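Local coordinates for mannonate dehydratase (Streptococcus suis, PDB 3BDK), which catalyses the dehydration of D-mannonate to 2-dehydro-3-deoxy-D-gluconate and water, using a divalent iron or manganese ion, at residues A[183-186]-A[187-191]; A[192-195]-A[196-199]; A[363-367]-A[368-372]. All blocks are in the same frame, centred on the assembly; numbering follows the deposited sequence.

Contact 1. Residues A[183-186]-A[187-191]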
# COMPACT_ATOMS: atom_id res chain seq x y z
N GLU A 183 5.27 -35.00 -25.04
CA GLU A 183 4.67 -36.14 -25.74
C GLU A 183 3.99 -37.12 -24.78
O GLU A 183 2.82 -37.51 -25.00
CB GLU A 183 5.67 -36.85 -26.67
CG GLU A 183 6.34 -35.89 -27.68
CD GLU A 183 6.88 -36.58 -28.94
OE1 GLU A 183 7.47 -35.86 -29.80
OE2 GLU A 183 6.71 -37.82 -29.08
N ASN A 184 4.69 -37.49 -23.70
CA ASN A 184 4.13 -38.42 -22.71
C ASN A 184 2.81 -37.94 -22.09
O ASN A 184 1.82 -38.65 -22.15
CB ASN A 184 5.16 -38.82 -21.64
CG ASN A 184 4.67 -40.00 -20.76
OD1 ASN A 184 4.34 -41.07 -21.27
ND2 ASN A 184 4.63 -39.78 -19.45
N TYR A 185 2.80 -36.73 -21.52
CA TYR A 185 1.59 -36.08 -20.96
C TYR A 185 0.45 -35.95 -21.96
O TYR A 185 -0.70 -36.29 -21.64
CB TYR A 185 1.93 -34.68 -20.44
CG TYR A 185 2.46 -34.62 -19.02
CD1 TYR A 185 3.71 -34.08 -18.74
CD2 TYR A 185 1.70 -35.09 -17.95
CE1 TYR A 185 4.20 -34.03 -17.44
CE2 TYR A 185 2.18 -35.05 -16.66
CZ TYR A 185 3.43 -34.51 -16.41
OH TYR A 185 3.89 -34.45 -15.11
N ARG A 186 0.76 -35.47 -23.16
CA ARG A 186 -0.25 -35.29 -24.22
C ARG A 186 -0.92 -36.58 -24.59
O ARG A 186 -2.14 -36.71 -24.51
CB ARG A 186 0.38 -34.70 -25.48
CG ARG A 186 0.75 -33.24 -25.36
CD ARG A 186 1.23 -32.73 -26.68
NE ARG A 186 1.48 -31.30 -26.64
CZ ARG A 186 2.19 -30.63 -27.53
NH1 ARG A 186 2.74 -31.26 -28.56
NH2 ARG A 186 2.35 -29.32 -27.41
N GLN A 187 -0.12 -37.56 -24.98
CA GLN A 187 -0.63 -38.83 -25.52
C GLN A 187 -1.05 -39.86 -24.46
O GLN A 187 -2.03 -40.57 -24.65
CB GLN A 187 0.40 -39.47 -26.44
CG GLN A 187 0.84 -38.57 -27.55
CD GLN A 187 1.93 -39.19 -28.38
OE1 GLN A 187 1.99 -40.42 -28.52
NE2 GLN A 187 2.79 -38.36 -28.96
N ASN A 188 -0.32 -39.91 -23.35
CA ASN A 188 -0.45 -41.03 -22.43
C ASN A 188 -1.04 -40.74 -21.05
O ASN A 188 -1.69 -41.61 -20.48
CB ASN A 188 0.87 -41.81 -22.35
CG ASN A 188 1.36 -42.28 -23.74
OD1 ASN A 188 2.53 -42.09 -24.10
ND2 ASN A 188 0.46 -42.87 -24.51
N ILE A 189 -0.87 -39.52 -20.55
CA ILE A 189 -1.41 -39.15 -19.22
C ILE A 189 -2.67 -38.28 -19.33
O ILE A 189 -2.61 -37.14 -19.77
CB ILE A 189 -0.37 -38.39 -18.33
CG1 ILE A 189 1.06 -38.93 -18.51
CG2 ILE A 189 -0.82 -38.38 -16.88
CD1 ILE A 189 1.40 -40.19 -17.73
N SER A 190 -3.81 -38.83 -18.92
CA SER A 190 -5.07 -38.10 -18.95
C SER A 190 -5.37 -37.48 -17.59
O SER A 190 -4.66 -37.71 -16.61
CB SER A 190 -6.20 -39.02 -19.35
OG SER A 190 -6.26 -40.10 -18.44
N GLU A 191 -6.43 -36.68 -17.52
CA GLU A 191 -6.75 -36.01 -16.26
C GLU A 191 -6.85 -37.01 -15.12
O GLU A 191 -6.15 -36.88 -14.11
CB GLU A 191 -8.01 -35.14 -16.38
CG GLU A 191 -7.84 -33.98 -17.37
CD GLU A 191 -8.94 -32.93 -17.27
OE1 GLU A 191 -9.78 -32.99 -16.35
OE2 GLU A 191 -8.96 -32.01 -18.12

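Contact 2. Residues A[192-195]-A[196-199]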
# COMPACT_ATOMS: atom_id res chain seq x y z
N GLU A 192 -7.68 -38.04 -15.30
CA GLU A 192 -7.84 -39.09 -14.30
C GLU A 192 -6.52 -39.77 -13.92
O GLU A 192 -6.31 -40.12 -12.76
CB GLU A 192 -8.88 -40.12 -14.75
CG GLU A 192 -10.32 -39.60 -14.74
CD GLU A 192 -10.85 -39.27 -13.35
OE1 GLU A 192 -10.48 -39.95 -12.36
OE2 GLU A 192 -11.66 -38.32 -13.25
N ASP A 193 -5.64 -39.95 -14.89
CA ASP A 193 -4.32 -40.48 -14.61
C ASP A 193 -3.59 -39.58 -13.61
O ASP A 193 -2.95 -40.07 -12.66
CB ASP A 193 -3.47 -40.60 -15.87
CG ASP A 193 -3.99 -41.64 -16.81
OD1 ASP A 193 -3.53 -41.69 -17.97
OD2 ASP A 193 -4.84 -42.44 -16.38
N LEU A 194 -3.69 -38.26 -13.86
CA LEU A 194 -2.99 -37.26 -13.05
C LEU A 194 -3.67 -37.11 -11.70
O LEU A 194 -3.01 -36.83 -10.71
CB LEU A 194 -2.95 -35.91 -13.76
CG LEU A 194 -1.94 -34.89 -13.23
CD1 LEU A 194 -0.51 -35.35 -13.51
CD2 LEU A 194 -2.18 -33.55 -13.83
N TRP A 195 -4.98 -37.31 -11.65
CA TRP A 195 -5.65 -37.41 -10.36
C TRP A 195 -5.05 -38.57 -9.57
O TRP A 195 -4.61 -38.40 -8.45
CB TRP A 195 -7.17 -37.54 -10.49
CG TRP A 195 -7.88 -36.21 -10.64
CD1 TRP A 195 -8.53 -35.76 -11.75
CD2 TRP A 195 -8.01 -35.17 -9.65
NE1 TRP A 195 -9.07 -34.51 -11.51
CE2 TRP A 195 -8.75 -34.13 -10.23
CE3 TRP A 195 -7.57 -35.03 -8.33
CZ2 TRP A 195 -9.06 -32.96 -9.54
CZ3 TRP A 195 -7.89 -33.86 -7.64
CH2 TRP A 195 -8.62 -32.84 -8.24
N ALA A 196 -4.98 -39.74 -10.22
CA ALA A 196 -4.38 -40.94 -9.64
C ALA A 196 -2.93 -40.76 -9.19
O ALA A 196 -2.54 -41.25 -8.14
CB ALA A 196 -4.48 -42.11 -10.62
N ASN A 197 -2.14 -40.07 -9.99
CA ASN A 197 -0.77 -39.84 -9.62
C ASN A 197 -0.68 -38.99 -8.36
O ASN A 197 0.19 -39.22 -7.51
CB ASN A 197 -0.01 -39.24 -10.79
CG ASN A 197 0.05 -40.19 -11.98
OD1 ASN A 197 -0.32 -41.35 -11.88
ND2 ASN A 197 0.52 -39.69 -13.11
N LEU A 198 -1.62 -38.05 -8.23
CA LEU A 198 -1.67 -37.12 -7.11
C LEU A 198 -2.15 -37.82 -5.87
O LEU A 198 -1.60 -37.64 -4.79
CB LEU A 198 -2.59 -35.93 -7.41
CG LEU A 198 -2.88 -34.93 -6.27
CD1 LEU A 198 -1.62 -34.21 -5.79
CD2 LEU A 198 -3.93 -33.91 -6.70
N GLU A 199 -3.22 -38.60 -6.02
CA GLU A 199 -3.77 -39.32 -4.90
C GLU A 199 -2.71 -40.22 -4.26
O GLU A 199 -2.57 -40.25 -3.04
CB GLU A 199 -4.96 -40.13 -5.35
CG GLU A 199 -5.87 -40.51 -4.19
CD GLU A 199 -6.83 -41.60 -4.56
OE1 GLU A 199 -7.20 -41.67 -5.76
OE2 GLU A 199 -7.18 -42.40 -3.65

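Contact 3. Residues A[363-367]-A[368-372]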
# COMPACT_ATOMS: atom_id res chain seq x y z
N ALA A 363 -9.43 -2.37 8.37
CA ALA A 363 -10.74 -1.76 8.23
C ALA A 363 -11.84 -2.78 8.49
O ALA A 363 -12.76 -2.50 9.26
CB ALA A 363 -10.91 -1.09 6.88
N ASN A 364 -11.72 -3.96 7.89
CA ASN A 364 -12.76 -4.99 8.03
C ASN A 364 -12.82 -5.55 9.44
O ASN A 364 -13.91 -5.82 9.95
CB ASN A 364 -12.58 -6.11 7.02
CG ASN A 364 -13.19 -5.78 5.70
OD1 ASN A 364 -14.36 -5.41 5.63
ND2 ASN A 364 -12.41 -5.91 4.64
N MET A 365 -11.66 -5.71 10.06
CA MET A 365 -11.61 -6.08 11.46
C MET A 365 -12.49 -5.14 12.30
O MET A 365 -13.51 -5.58 12.83
CB MET A 365 -10.17 -6.12 11.95
CG MET A 365 -9.39 -7.31 11.42
SD MET A 365 -9.60 -8.89 12.31
CE MET A 365 -11.35 -9.18 12.19
N ARG A 366 -12.13 -3.86 12.37
CA ARG A 366 -12.88 -2.89 13.18
C ARG A 366 -14.36 -2.84 12.81
O ARG A 366 -15.21 -2.64 13.67
CB ARG A 366 -12.29 -1.47 13.06
CG ARG A 366 -10.80 -1.36 13.38
CD ARG A 366 -10.53 -1.51 14.86
NE ARG A 366 -9.22 -0.99 15.23
CZ ARG A 366 -8.57 -1.26 16.36
NH1 ARG A 366 -9.10 -2.08 17.27
NH2 ARG A 366 -7.38 -0.72 16.58
N ALA A 367 -14.65 -3.01 11.53
CA ALA A 367 -16.02 -2.98 11.07
C ALA A 367 -16.79 -4.16 11.65
O ALA A 367 -18.00 -4.06 11.92
CB ALA A 367 -16.08 -2.98 9.56
N ALA A 368 -16.09 -5.29 11.84
CA ALA A 368 -16.68 -6.44 12.52
C ALA A 368 -16.93 -6.10 14.00
O ALA A 368 -18.07 -6.16 14.48
CB ALA A 368 -15.77 -7.68 12.40
N GLY A 369 -15.85 -5.69 14.68
CA GLY A 369 -15.83 -5.44 16.10
C GLY A 369 -14.52 -5.95 16.65
O GLY A 369 -14.12 -5.61 17.76
N LYS A 370 -13.83 -6.78 15.87
CA LYS A 370 -12.53 -7.32 16.28
C LYS A 370 -11.44 -6.26 16.22
O LYS A 370 -11.65 -5.18 15.68
CB LYS A 370 -12.16 -8.55 15.45
CG LYS A 370 -12.39 -9.88 16.17
CD LYS A 370 -12.67 -11.03 15.21
CE LYS A 370 -14.14 -11.06 14.77
NZ LYS A 370 -14.41 -12.19 13.84
N THR A 371 -10.28 -6.60 16.77
CA THR A 371 -9.17 -5.68 16.90
C THR A 371 -7.97 -6.30 16.17
O THR A 371 -7.50 -7.37 16.57
CB THR A 371 -8.83 -5.34 18.43
OG1 THR A 371 -8.26 -6.47 19.11
CG2 THR A 371 -10.08 -4.87 19.20
N PRO A 372 -7.48 -5.65 15.09
CA PRO A 372 -6.37 -6.13 14.25
C PRO A 372 -5.06 -6.30 14.99
O PRO A 372 -5.02 -6.12 16.20
CB PRO A 372 -6.23 -5.04 13.19
CG PRO A 372 -6.87 -3.85 13.80
CD PRO A 372 -8.01 -4.37 14.58

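Contact 1. Residues A[183-186]-A[187-191]
Gln-187 reaches back to Glu-183 at the C-terminal end of helix 176-187, where a short link leads into helix 191-210 of the xylose isomerase-like TIM barrel. Gln-187 N donates to Glu-183 O at 2.9 Å, an almost straight bond (N-H...O 168°). Their side chains run alongside each other and point the same way, amide and carboxylate planes 27° apart, yet Gln-187 NE2 stays 4.0 Å from Glu-183 OE2, a loose polar approach. Asn-188 N keeps the helical bond to Asn-184 O (2.8 Å); at Ile-189 the bonding widens, its N reaching the same oxygen at 3.2 Å from the opposite face of the carbonyl plane, so that oxygen is gripped twice. With CG anti to the backbone N (chi1 -168°), the Asn-184 amide swings back toward the link and crosses the Asn-188 side chain at about a right angle. Its ND2 lies 3.7 Å from Ile-189 CD1 and is hydrogen-bonded to Gln-94. Ile-189 turns CB and CG1 to one corner of the Tyr-185 ring, CB lying 3.9 Å from Tyr-185 CD2. That ring is buried against Pro-127, Val-128 and Leu-230, and its hydroxyl is hydrogen-bonded to Glu-90, which probably holds the ring in place. Ser-190 then takes the N-cap position of the next helix, its backbone N donating to Asp-193 OD1.

Contact 2. Residues A[192-195]-A[196-199]
Trp-195 and Leu-198 lie side by side on helix 191-210, both side chains pointing the same way from neighbouring turns. Leu-198 CD2 sits 4.1 Å from Trp-195 CZ3, and equally close to CE3, so one methyl group rests against the six-membered part of the indole, at an oblique approach. With CG anti to the backbone N (chi1 173°) the leucine stands out from the helix and CD2 turns toward the indole, which leans forward along the helix to meet it.

On the neighbouring flank, Asn-197 folds its amide over the preceding turn: CG is 3.1 Å from Asp-193 O, and OD1 of Asn-197 comes to 3.0 Å from that same Asp-193 O, two acceptors that cannot bond each other. The ND2 end is hydrogen-bonded to Lys-93 O, which probably fixes the rotation of the amide.

Regular helical bonds set these positions. Ala-196 N binds Glu-192 O, Asn-197 N binds Asp-193 O, and Glu-199 N binds Trp-195 O at 2.8 Å. Leu-198 N binds Leu-194 O at 3.1 Å.

Further out, Arg-242 pairs in two ways, by a cation-pi contact with Trp-195 and by a salt bridge to Glu-192; Glu-199 is paired with Lys-203 one turn on. Arg-242 belongs to helix 237-245, and the apolar face packs against the same helix, Trp-195 touching Ala-239 and Leu-198 touching Phe-243, so both polar and apolar contacts are made to it, while helix 191-210 runs on toward strand 215-218 of the TIM barrel.

Contact 3. Residues A[363-367]-A[368-372]
Met-365 and Arg-366, in the last turns of helix 348-368 of the TIM barrel, are met by Lys-370, Thr-371 and Pro-372 as the chain folds back beyond a glycine at the C' position, the first residue past the helix. Backbone hydrogen bonds close the helix: Ala-368 N donates to Asn-364 O at 2.9 Å, and Gly-369 N to Met-365 O at 3.0 Å. Gly-369 then breaks the helix with a positive phi of 141°, where a CB would be pressed against the carbonyl oxygen of Ala-368.

Apolar contact gathers around Met-365, whose side chain is bent at both chi2 (-83°) and chi3. This fold carries the terminal methyl across the lysine stem, with Met-365 CE 3.4 Å from Lys-370 CB, a close fit. Nearer the backbone, Met-365 CB packs on Pro-372 CD at 3.8 Å. Val-319 also touches Met-365, so this helix end packs on helix 311-320.

Two charged side chains take part. The lysine tail leads away to a salt bridge with Asp-322. Arg-366 packs on Asn-312 of the second subunit and Ala-363 on its counterpart there, which places this helix end at the subunit interface. The arginine chain bends at chi2 (-72°) to return toward the link; its NH1 passes 3.5 Å from Thr-371 CB. Pro-372 CD lies over one face of the guanidinium, 3.6 Å from Arg-366 CZ and displaced toward the rim of the group.

Contacts 1 and 2 form one continuous piece of chain, their centres 12 Å apart: the link closing contact 1 leads straight into the helix of contact 2. Their surfaces also meet, Tyr-185 CE2 lying 4.2 Å from Leu-194 CD1 and Ile-189 CG2 4.2 Å from Asn-197 ND2. Contact 3 lies across the centre of the chain, with its centre 49 Å from that of contact 1 and 42 Å from that of contact 2, and it touches neither. The D-mannose and manganese site lies at the C-terminal ends of the barrel strands, as in TIM barrels generally; the Tyr-185 side chain of contact 1 is about 13 Å from the bound sugar, outside the pocket itself.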